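Local coordinates for protein predicted metal-dependent phosphohydrolase (Magnetospirillum magnetotacticum MS-1, PDB 3KH1) that probably hydrolyses phosphate esters in a metal-dependent way as a member of the HD-domain superfamily, perhaps with 5'-deoxynucleotidase activity, at residues E61-I65 with G66-R70; D141-Q144 with P145-N149; L72-H75 with D76-E79; D21-K24 with T25-R28. All coordinates share one frame; numbering follows the deposited sequence. Where two conformers were deposited one is given.

Overall arrangement
Interaction 3 holds the His-Asp pair from which the HD superfamily takes its name, and the other contacts can be placed relative to it. Interaction 2, centred about 17 Å away, reaches it directly, with Asp141 OD1 3.7 Å from His75 NE2. Interaction 4 lies about 10 Å from interaction 3 between centres, and Leu23 CD1 comes within 3.2 Å of Asp76 O. Interactions 1 and 3 share helix 65-74 at opposite ends, about 16 Å apart between centres. The bound calcium ion is near interaction 2, about 4 Å from the side chain of Pro145, but about 12 Å from that of Asp76. All four contacts also touch the second subunit.

Interaction 1: residues E61-I65 with G66-R70; sequences EAVQI and GRVAR
Gln64 and Ile65 meet Val68 and Ala69 at the start of helix 65-74, where a loop passes into an alpha-helix with Gln64 at the N-cap position. Two i to i+4 backbone bonds establish the first turn. Val68 N donates to Gln64 O over 2.9 Å, nearly along the C=O axis, and the N-H...O angle of 166° shows a straight bond. Ala69 N reaches Ile65 O at the same length, 2.9 Å, but is tilted from that carbonyl plane.

On the flank of this turn the side chains of Gln64 and Arg67 cross at a slant, touching near their bases, where Gln64 CB lies 3.9 Å from Arg67 CB. Farther out, Gln64 NE2 lies 4.1 Å from Arg67 CD. The amide and guanidinium planes are nearly parallel, 6° apart, but the two groups are too distant to stack; the guanidinium is bound instead through salt bridges from Arg67 NH1 to Asp133 and from NH2 to Glu125. Extension of the arginine from CG to NE carries its charge away from Gln64 to those acids. Asp133 also accepts a hydrogen bond from Gln64 N, joining the helix start to helix 132-151 at two points. Phe53 and Phe136 touch Ile65 from helices 41-54 and 132-151. Before the cap, Val63 CG1 approaches Val68 CG2 to 3.4 Å, a tightness left doubtful by the second conformer of Val63.

Interaction 2: residues D141-Q144 with P145-N149; sequences DRLQ and PLLHN
A proline kink within helix 132-151 brings the Pro145 ring against the turn that precedes it. Pro145 N has no hydrogen to give Asp141 O, and its CD atom stands 2.9 Å from that oxygen instead. Leu146 N is also too far from Arg142 O to bond, at 4.1 Å, and regular i to i+4 pairing resumes at Leu147, whose N donates to Leu143 O over 3.1 Å with an N-H...O angle of 164°. His148 N follows by bonding Gln144 O at 3.0 Å, in the carbonyl plane.

The Gln144 side chain reaches forward along the helix, from Pro145 to His148. A bend at chi2 (-95°) sets OE1 3.1 Å from Pro145 N and places NE2 over one face of the His148 ring. The amide and imidazole planes are inclined by 35°, and NE2 is 3.4 Å from His148 NE2 at an angle unsuited to hydrogen bonding. In this part of the HD-domain helical fold, NE2 is instead bonded to Glu39 and His47, while His148 ND1 is bonded to Leu31 O. One turn earlier, Asp141 OD1 is engaged by His44 NE2. Along another side, Leu143 CG meets Leu147 CG at 4.3 Å, and the second subunit brings its Met14 onto Leu143 and its Val17 onto Leu147.

Interaction 3: residues L72-H75 with D76-E79; sequences LLIH and DIVE
His75 and Asp76 make a CH-pi contact between sequence neighbours at the C-terminal end of helix 65-74: these are the adjacent histidine and aspartate of the HD signature, set in a type I beta turn from Ile74 to Ile77. The two side chains run side by side in the same direction. Asp76 CB sits over the imidazole, 4.2 Å from the His75 ring centroid and only 10° off the ring normal. The carboxylate is inclined to the ring, and although Asp76 OD2 is 3.2 Å from His75 NE2, the poor angle rules out a direct hydrogen bond. Water 3 instead lies at the ring edge, 2.7 Å from His75 NE2, with a longer approach to Asp76 OD2.

The other ring nitrogen fixes the rotation of the imidazole. With chi1 at 86°, CG lies between the backbone N and carbonyl carbon, and ND1 is brought back to Leu72 O. That bond is 2.7 Å long and nearly straight; ND1 meets a lone pair of Leu72 O in the carbonyl plane, and that oxygen lies in the plane of the ring.

The turn closes through Ile77 N to Ile74 O at 3.1 Å, with the donor above the carbonyl plane. Water 1 links Leu73 O to Asp76 N, and water 2 links Ile74 O to Val78 N, carrying the backbone connection on into the turn. Ile77 CD1 packs 3.8 Å from Ile74 CG2. Helix 41-54 meets the pair through Ser45 and Asp41, Asp141 of helix 132-151 lies against His75, and helices 113-128 and 96-108 cover Ile74 and Ile77, respectively.

Interaction 4: residues D21-K24 with T25-R28; sequences DKLK and TILR
Thr25 turns its hydroxyl back onto the carbonyl of Lys22, so that side chain and backbone of one residue grip the same oxygen. OG1 donates to Lys22 O over 2.8 Å, within the carbonyl plane. Thr25 N donates to Lys22 O as well, at 3.1 Å, but from 56° above that plane; the two donors therefore approach by different paths. A chi1 of 70° puts OG1 between the backbone N and the carbonyl carbon, which is what lets it face the preceding turn.

Ile26 repeats the i to i+3 backbone step, its N donating to Leu23 O over 3.2 Å and again from above the carbonyl plane. Its side chain extends beside that of Leu23, with Ile26 CG1 4.4 Å from Leu23 CD1, a loose apolar contact. Ile80 touches Leu23 and Asp41 borders both residues, placing this pair against helices 79-82 and 41-54.

Lys24 runs in another direction. Extended beyond CG, it reaches back along the same turn, where NZ meets Asp21 OD1 at 2.7 Å in a hydrogen-bonded salt bridge. The lysine comes from the anti side of that oxygen, out of the carboxylate plane. NZ is also bonded to Glu39 and His47 of the second subunit, whose Thr33 N bonds Asp21 OD2, so this ion pair lies at the interface with the second subunit. The successive i to i+3 bonds identify a 3-10 turn, here connecting helix 8-19 to the short strand 27-28 that pairs with strand 38-40.

Interaction 1: residues E61-I65 with G66-R70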
loop_
_atom_site.group_PDB
_atom_site.type_symbol
_atom_site.label_atom_id
_atom_site.label_comp_id
_atom_site.label_asym_id
_atom_site.label_seq_id
_atom_site.Cartn_x
_atom_site.Cartn_y
_atom_site.Cartn_z
ATOM N N GLU A 61 13.912 -19.068 4.970
ATOM C CA GLU A 61 14.621 -18.416 6.097
ATOM C C GLU A 61 15.412 -17.158 5.688
ATOM O O GLU A 61 15.490 -16.172 6.466
ATOM C CB GLU A 61 15.533 -19.432 6.826
ATOM N N ALA A 62 15.977 -17.187 4.481
ATOM C CA ALA A 62 16.853 -16.126 4.021
ATOM C C ALA A 62 16.037 -14.864 3.649
ATOM O O ALA A 62 16.657 -13.781 3.500
ATOM C CB ALA A 62 17.757 -16.593 2.793
ATOM N N VAL A 63 14.699 -14.924 3.560
ATOM C CA VAL A 63 13.938 -13.731 3.172
ATOM C C VAL A 63 13.873 -12.673 4.295
ATOM O O VAL A 63 13.674 -13.010 5.468
ATOM C CB VAL A 63 12.555 -14.112 2.665
ATOM C CG1 VAL A 63 11.681 -12.903 2.514
ATOM C CG2 VAL A 63 12.684 -14.826 1.310
ATOM N N GLN A 64 14.065 -11.389 3.932
ATOM C CA GLN A 64 13.870 -10.286 4.853
ATOM C C GLN A 64 12.496 -9.712 4.535
ATOM O O GLN A 64 12.286 -9.067 3.504
ATOM C CB GLN A 64 14.947 -9.231 4.653
ATOM C CG GLN A 64 16.345 -9.691 5.073
ATOM C CD GLN A 64 17.271 -8.513 5.241
ATOM O OE1 GLN A 64 17.260 -7.843 6.285
ATOM N NE2 GLN A 64 17.997 -8.171 4.182
ATOM N N ILE A 65 11.529 -10.005 5.395
ATOM C CA ILE A 65 10.141 -9.701 5.093
ATOM C C ILE A 65 9.887 -8.188 4.941
ATOM O O ILE A 65 9.101 -7.788 4.112
ATOM C CB ILE A 65 9.197 -10.346 6.138
ATOM C CG1 ILE A 65 9.223 -11.888 6.004
ATOM C CG2 ILE A 65 7.781 -9.731 6.096
ATOM C CD1 ILE A 65 8.564 -12.427 4.735
ATOM N N GLY A 66 10.531 -7.348 5.734
ATOM C CA GLY A 66 10.376 -5.913 5.589
ATOM C C GLY A 66 10.882 -5.411 4.248
ATOM O O GLY A 66 10.327 -4.485 3.656
ATOM N N ARG A 67 11.953 -6.039 3.769
ATOM C CA ARG A 67 12.494 -5.719 2.472
ATOM C C ARG A 67 11.582 -6.187 1.345
ATOM O O ARG A 67 11.394 -5.457 0.365
ATOM C CB ARG A 67 13.902 -6.282 2.348
ATOM C CG ARG A 67 14.628 -5.897 1.079
ATOM C CD ARG A 67 16.132 -6.201 1.168
ATOM N NE ARG A 67 16.893 -5.689 0.038
ATOM C CZ ARG A 67 16.932 -6.289 -1.139
ATOM N NH1 ARG A 67 16.249 -7.425 -1.341
ATOM N NH2 ARG A 67 17.645 -5.738 -2.096
ATOM N N VAL A 68 11.010 -7.370 1.492
ATOM C CA VAL A 68 9.961 -7.829 0.569
ATOM C C VAL A 68 8.810 -6.821 0.521
ATOM O O VAL A 68 8.326 -6.460 -0.568
ATOM C CB VAL A 68 9.457 -9.242 0.949
ATOM C CG1 VAL A 68 8.173 -9.604 0.179
ATOM C CG2 VAL A 68 10.584 -10.277 0.673
ATOM N N ALA A 69 8.381 -6.335 1.694
ATOM C CA ALA A 69 7.300 -5.368 1.763
ATOM C C ALA A 69 7.681 -4.120 0.993
ATOM O O ALA A 69 6.884 -3.612 0.204
ATOM C CB ALA A 69 6.915 -5.037 3.211
ATOM N N ARG A 70 8.867 -3.599 1.245
ATOM C CA ARG A 70 9.321 -2.367 0.554
ATOM C C ARG A 70 9.362 -2.562 -0.949
ATOM O O ARG A 70 8.865 -1.752 -1.727
ATOM C CB ARG A 70 10.694 -1.945 1.081
ATOM C CG ARG A 70 11.274 -0.729 0.432
ATOM C CD ARG A 70 12.517 -0.237 1.046
ATOM N NE ARG A 70 13.675 -1.127 0.915
ATOM C CZ ARG A 70 14.194 -1.873 1.891
ATOM N NH1 ARG A 70 13.521 -2.101 3.002
ATOM N NH2 ARG A 70 15.350 -2.486 1.709
#

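Interaction 2: residues D141-Q144 with P145-N149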
loop_
_atom_site.group_PDB
_atom_site.type_symbol
_atom_site.label_atom_id
_atom_site.label_comp_id
_atom_site.label_asym_id
_atom_site.label_seq_id
_atom_site.Cartn_x
_atom_site.Cartn_y
_atom_site.Cartn_z
ATOM N N ASP A 141 2.624 -11.781 -5.329
ATOM C CA ASP A 141 2.023 -10.995 -6.389
ATOM C C ASP A 141 1.253 -11.848 -7.390
ATOM O O ASP A 141 0.234 -11.415 -7.942
ATOM C CB ASP A 141 3.062 -10.190 -7.134
ATOM C CG ASP A 141 2.439 -9.210 -8.054
ATOM O OD1 ASP A 141 1.752 -8.301 -7.541
ATOM O OD2 ASP A 141 2.681 -9.335 -9.247
ATOM N N ARG A 142 1.734 -13.070 -7.624
ATOM C CA ARG A 142 1.066 -13.982 -8.542
ATOM C C ARG A 142 -0.090 -14.711 -7.873
ATOM O O ARG A 142 -1.058 -15.129 -8.528
ATOM C CB ARG A 142 2.072 -14.996 -9.085
ATOM C CG ARG A 142 3.123 -14.394 -10.007
ATOM C CD ARG A 142 2.737 -14.464 -11.430
ATOM N NE ARG A 142 1.428 -13.934 -11.805
ATOM C CZ ARG A 142 1.131 -12.652 -12.083
ATOM N NH1 ARG A 142 2.071 -11.694 -12.094
ATOM N NH2 ARG A 142 -0.115 -12.326 -12.443
ATOM N N LEU A 143 -0.031 -14.895 -6.549
ATOM C CA LEU A 143 -1.121 -15.583 -5.830
ATOM C C LEU A 143 -2.364 -14.738 -5.751
ATOM O O LEU A 143 -3.490 -15.225 -5.904
ATOM C CB LEU A 143 -0.634 -15.880 -4.425
ATOM C CG LEU A 143 -1.633 -16.516 -3.449
ATOM C CD1 LEU A 143 -2.181 -17.864 -3.976
ATOM C CD2 LEU A 143 -1.025 -16.714 -2.048
ATOM N N GLN A 144 -2.173 -13.458 -5.459
ATOM C CA GLN A 144 -3.323 -12.607 -5.191
ATOM C C GLN A 144 -4.374 -12.553 -6.327
ATOM O O GLN A 144 -5.589 -12.628 -6.038
ATOM C CB GLN A 144 -2.881 -11.228 -4.709
ATOM C CG GLN A 144 -3.997 -10.245 -4.310
ATOM C CD GLN A 144 -4.410 -9.313 -5.409
ATOM O OE1 GLN A 144 -4.064 -9.489 -6.595
ATOM N NE2 GLN A 144 -5.102 -8.222 -5.003
ATOM N N PRO A 145 -3.960 -12.449 -7.596
ATOM C CA PRO A 145 -4.971 -12.426 -8.645
ATOM C C PRO A 145 -5.752 -13.734 -8.740
ATOM O O PRO A 145 -6.891 -13.735 -9.197
ATOM C CB PRO A 145 -4.201 -12.106 -9.930
ATOM C CG PRO A 145 -2.939 -11.589 -9.447
ATOM C CD PRO A 145 -2.632 -12.067 -8.107
ATOM N N LEU A 146 -5.120 -14.845 -8.401
ATOM C CA LEU A 146 -5.820 -16.139 -8.347
ATOM C C LEU A 146 -6.917 -16.127 -7.298
ATOM O O LEU A 146 -8.061 -16.560 -7.536
ATOM C CB LEU A 146 -4.853 -17.290 -8.110
ATOM C CG LEU A 146 -3.707 -17.426 -9.102
ATOM C CD1 LEU A 146 -2.804 -18.626 -8.705
ATOM C CD2 LEU A 146 -4.161 -17.526 -10.536
ATOM N N LEU A 147 -6.574 -15.586 -6.129
ATOM C CA LEU A 147 -7.569 -15.387 -5.076
ATOM C C LEU A 147 -8.738 -14.581 -5.573
ATOM O O LEU A 147 -9.910 -14.926 -5.325
ATOM C CB LEU A 147 -6.943 -14.708 -3.857
ATOM C CG LEU A 147 -5.790 -15.416 -3.121
ATOM C CD1 LEU A 147 -5.266 -14.567 -1.966
ATOM C CD2 LEU A 147 -6.192 -16.745 -2.583
ATOM N N HIS A 148 -8.444 -13.503 -6.276
ATOM C CA HIS A 148 -9.531 -12.619 -6.747
ATOM C C HIS A 148 -10.358 -13.252 -7.854
ATOM O O HIS A 148 -11.588 -13.163 -7.817
ATOM C CB HIS A 148 -8.965 -11.285 -7.199
ATOM C CG HIS A 148 -8.698 -10.348 -6.064
ATOM N ND1 HIS A 148 -9.219 -9.093 -6.034
ATOM C CD2 HIS A 148 -7.998 -10.503 -4.902
ATOM C CE1 HIS A 148 -8.881 -8.519 -4.890
ATOM N NE2 HIS A 148 -8.148 -9.350 -4.175
ATOM N N ASN A 149 -9.726 -13.976 -8.783
ATOM C CA ASN A 149 -10.465 -14.634 -9.814
ATOM C C ASN A 149 -11.375 -15.698 -9.217
ATOM O O ASN A 149 -12.494 -15.921 -9.677
ATOM C CB ASN A 149 -9.525 -15.260 -10.856
ATOM C CG ASN A 149 -9.516 -14.542 -12.163
ATOM O OD1 ASN A 149 -10.550 -14.292 -12.773
ATOM N ND2 ASN A 149 -8.314 -14.296 -12.659
#

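Interaction 3: residues L72-H75 with D76-E79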
loop_
_atom_site.group_PDB
_atom_site.type_symbol
_atom_site.label_atom_id
_atom_site.label_comp_id
_atom_site.label_asym_id
_atom_site.label_seq_id
_atom_site.Cartn_x
_atom_site.Cartn_y
_atom_site.Cartn_z
ATOM N N LEU A 72 7.640 -4.716 -2.730
ATOM C CA LEU A 72 6.281 -4.758 -3.242
ATOM C C LEU A 72 5.647 -3.377 -3.280
ATOM O O LEU A 72 4.890 -3.065 -4.207
ATOM C CB LEU A 72 5.425 -5.726 -2.429
ATOM C CG LEU A 72 5.762 -7.216 -2.669
ATOM C CD1 LEU A 72 5.088 -8.067 -1.581
ATOM C CD2 LEU A 72 5.346 -7.609 -4.043
ATOM N N LEU A 73 5.877 -2.559 -2.282
ATOM C CA LEU A 73 5.296 -1.209 -2.271
ATOM C C LEU A 73 5.779 -0.415 -3.492
ATOM O O LEU A 73 5.046 0.412 -4.017
ATOM C CB LEU A 73 5.633 -0.456 -1.017
ATOM C CG LEU A 73 4.990 -1.048 0.263
ATOM C CD1 LEU A 73 5.575 -0.355 1.501
ATOM C CD2 LEU A 73 3.444 -0.849 0.238
ATOM N N ILE A 74 7.001 -0.666 -3.970
ATOM C CA ILE A 74 7.536 0.146 -5.075
ATOM C C ILE A 74 7.500 -0.547 -6.435
ATOM O O ILE A 74 7.841 0.075 -7.444
ATOM C CB ILE A 74 8.951 0.712 -4.761
ATOM C CG1 ILE A 74 10.020 -0.362 -4.573
ATOM C CG2 ILE A 74 8.858 1.580 -3.525
ATOM C CD1 ILE A 74 10.621 -0.941 -5.874
ATOM N N HIS A 75 7.135 -1.837 -6.488
ATOM C CA HIS A 75 7.330 -2.647 -7.684
ATOM C C HIS A 75 6.587 -2.184 -8.923
ATOM O O HIS A 75 7.026 -2.506 -10.012
ATOM C CB HIS A 75 7.035 -4.165 -7.427
ATOM C CG HIS A 75 5.592 -4.535 -7.587
ATOM N ND1 HIS A 75 4.616 -4.258 -6.633
ATOM C CD2 HIS A 75 4.946 -5.117 -8.634
ATOM C CE1 HIS A 75 3.434 -4.669 -7.092
ATOM N NE2 HIS A 75 3.616 -5.216 -8.294
ATOM N N ASP A 76 5.475 -1.479 -8.735
ATOM C CA ASP A 76 4.690 -0.972 -9.836
ATOM C C ASP A 76 4.792 0.526 -10.070
ATOM O O ASP A 76 4.128 1.072 -10.955
ATOM C CB ASP A 76 3.210 -1.363 -9.713
ATOM C CG ASP A 76 2.896 -2.700 -10.370
ATOM O OD1 ASP A 76 3.698 -3.168 -11.214
ATOM O OD2 ASP A 76 1.796 -3.202 -10.066
ATOM N N ILE A 77 5.674 1.210 -9.377
ATOM C CA ILE A 77 5.824 2.655 -9.620
ATOM C C ILE A 77 6.092 2.987 -11.079
ATOM O O ILE A 77 5.546 3.986 -11.599
ATOM C CB ILE A 77 6.828 3.278 -8.642
ATOM C CG1 ILE A 77 6.159 3.374 -7.224
ATOM C CG2 ILE A 77 7.357 4.635 -9.172
ATOM C CD1 ILE A 77 7.129 3.736 -6.093
ATOM N N VAL A 78 6.884 2.150 -11.761
ATOM C CA VAL A 78 7.106 2.405 -13.181
ATOM C C VAL A 78 5.835 2.470 -14.028
ATOM O O VAL A 78 5.816 3.141 -15.091
ATOM C CB VAL A 78 8.070 1.373 -13.829
ATOM C CG1 VAL A 78 9.508 1.578 -13.262
ATOM C CG2 VAL A 78 7.542 -0.088 -13.694
ATOM N N GLU A 79 4.761 1.814 -13.583
ATOM C CA GLU A 79 3.503 1.830 -14.332
ATOM C C GLU A 79 2.832 3.206 -14.401
ATOM O O GLU A 79 1.951 3.416 -15.229
ATOM C CB GLU A 79 2.540 0.726 -13.839
ATOM C CG GLU A 79 3.187 -0.689 -13.935
ATOM C CD GLU A 79 2.213 -1.842 -13.966
ATOM O OE1 GLU A 79 1.047 -1.678 -13.626
ATOM O OE2 GLU A 79 2.668 -2.942 -14.391
HETATM O O HOH W 1 4.006 -0.559 -6.493
HETATM O O HOH W 2 8.676 0.333 -10.157
HETATM O O HOH W 3 1.836 -6.463 -9.829
#

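Interaction 4: residues D21-K24 with T25-R28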
loop_
_atom_site.group_PDB
_atom_site.type_symbol
_atom_site.label_atom_id
_atom_site.label_comp_id
_atom_site.label_asym_id
_atom_site.label_seq_id
_atom_site.Cartn_x
_atom_site.Cartn_y
_atom_site.Cartn_z
ATOM N N ASP A 21 1.394 9.581 -5.947
ATOM C CA ASP A 21 -0.070 9.575 -5.939
ATOM C C ASP A 21 -0.636 9.007 -7.222
ATOM O O ASP A 21 -1.728 8.390 -7.226
ATOM C CB ASP A 21 -0.669 10.984 -5.703
ATOM C CG ASP A 21 -2.177 10.956 -5.298
ATOM O OD1 ASP A 21 -2.440 10.598 -4.141
ATOM O OD2 ASP A 21 -3.073 11.381 -6.096
ATOM N N LYS A 22 0.056 9.280 -8.334
ATOM C CA LYS A 22 -0.438 8.897 -9.647
ATOM C C LYS A 22 -0.573 7.395 -9.838
ATOM O O LYS A 22 -1.297 6.948 -10.730
ATOM C CB LYS A 22 0.470 9.479 -10.709
ATOM C CG LYS A 22 0.444 11.002 -10.763
ATOM C CD LYS A 22 1.440 11.513 -11.840
ATOM C CE LYS A 22 1.520 13.017 -11.951
ATOM N NZ LYS A 22 2.553 13.399 -13.007
ATOM N N LEU A 23 0.071 6.590 -9.001
ATOM C CA LEU A 23 -0.062 5.124 -9.143
ATOM C C LEU A 23 -1.506 4.691 -8.929
ATOM O O LEU A 23 -1.959 3.655 -9.421
ATOM C CB LEU A 23 0.894 4.407 -8.193
ATOM C CG LEU A 23 0.972 2.890 -8.382
ATOM C CD1 LEU A 23 1.526 2.590 -9.785
ATOM C CD2 LEU A 23 1.797 2.291 -7.296
ATOM N N LYS A 24 -2.233 5.484 -8.156
ATOM C CA LYS A 24 -3.629 5.206 -7.810
ATOM C C LYS A 24 -4.548 5.217 -9.027
ATOM O O LYS A 24 -5.622 4.616 -8.943
ATOM C CB LYS A 24 -4.106 6.233 -6.765
ATOM C CG LYS A 24 -3.333 6.111 -5.423
ATOM C CD LYS A 24 -3.552 7.301 -4.506
ATOM C CE LYS A 24 -2.608 7.270 -3.314
ATOM N NZ LYS A 24 -2.733 8.513 -2.457
ATOM N N THR A 25 -4.109 5.814 -10.118
ATOM C CA THR A 25 -4.890 5.967 -11.322
ATOM C C THR A 25 -4.608 4.880 -12.363
ATOM O O THR A 25 -5.230 4.873 -13.411
ATOM C CB THR A 25 -4.612 7.396 -12.014
ATOM O OG1 THR A 25 -3.300 7.413 -12.557
ATOM C CG2 THR A 25 -4.720 8.491 -11.076
ATOM N N ILE A 26 -3.670 3.975 -12.088
ATOM C CA ILE A 26 -3.275 2.916 -13.046
ATOM C C ILE A 26 -4.088 1.677 -12.734
ATOM O O ILE A 26 -4.006 1.099 -11.625
ATOM C CB ILE A 26 -1.788 2.612 -12.989
ATOM C CG1 ILE A 26 -0.933 3.867 -13.180
ATOM C CG2 ILE A 26 -1.414 1.519 -14.034
ATOM C CD1 ILE A 26 -1.144 4.582 -14.516
ATOM N N LEU A 27 -4.902 1.257 -13.678
ATOM C CA LEU A 27 -5.856 0.141 -13.474
ATOM C C LEU A 27 -5.390 -1.192 -14.052
ATOM O O LEU A 27 -4.820 -1.271 -15.141
ATOM C CB LEU A 27 -7.214 0.488 -14.074
ATOM C CG LEU A 27 -7.803 1.785 -13.472
ATOM C CD1 LEU A 27 -9.119 2.175 -14.035
ATOM C CD2 LEU A 27 -7.850 1.709 -11.910
ATOM N N ARG A 28 -5.639 -2.230 -13.294
ATOM C CA ARG A 28 -5.354 -3.606 -13.652
ATOM C C ARG A 28 -6.612 -4.263 -14.223
ATOM O O ARG A 28 -7.707 -3.694 -14.181
ATOM C CB ARG A 28 -4.931 -4.358 -12.390
ATOM C CG ARG A 28 -3.630 -3.858 -11.825
ATOM C CD ARG A 28 -3.318 -4.326 -10.431
ATOM N NE ARG A 28 -3.477 -5.746 -10.287
ATOM C CZ ARG A 28 -2.653 -6.712 -10.597
ATOM N NH1 ARG A 28 -1.419 -6.433 -10.937
ATOM N NH2 ARG A 28 -3.052 -7.994 -10.420
#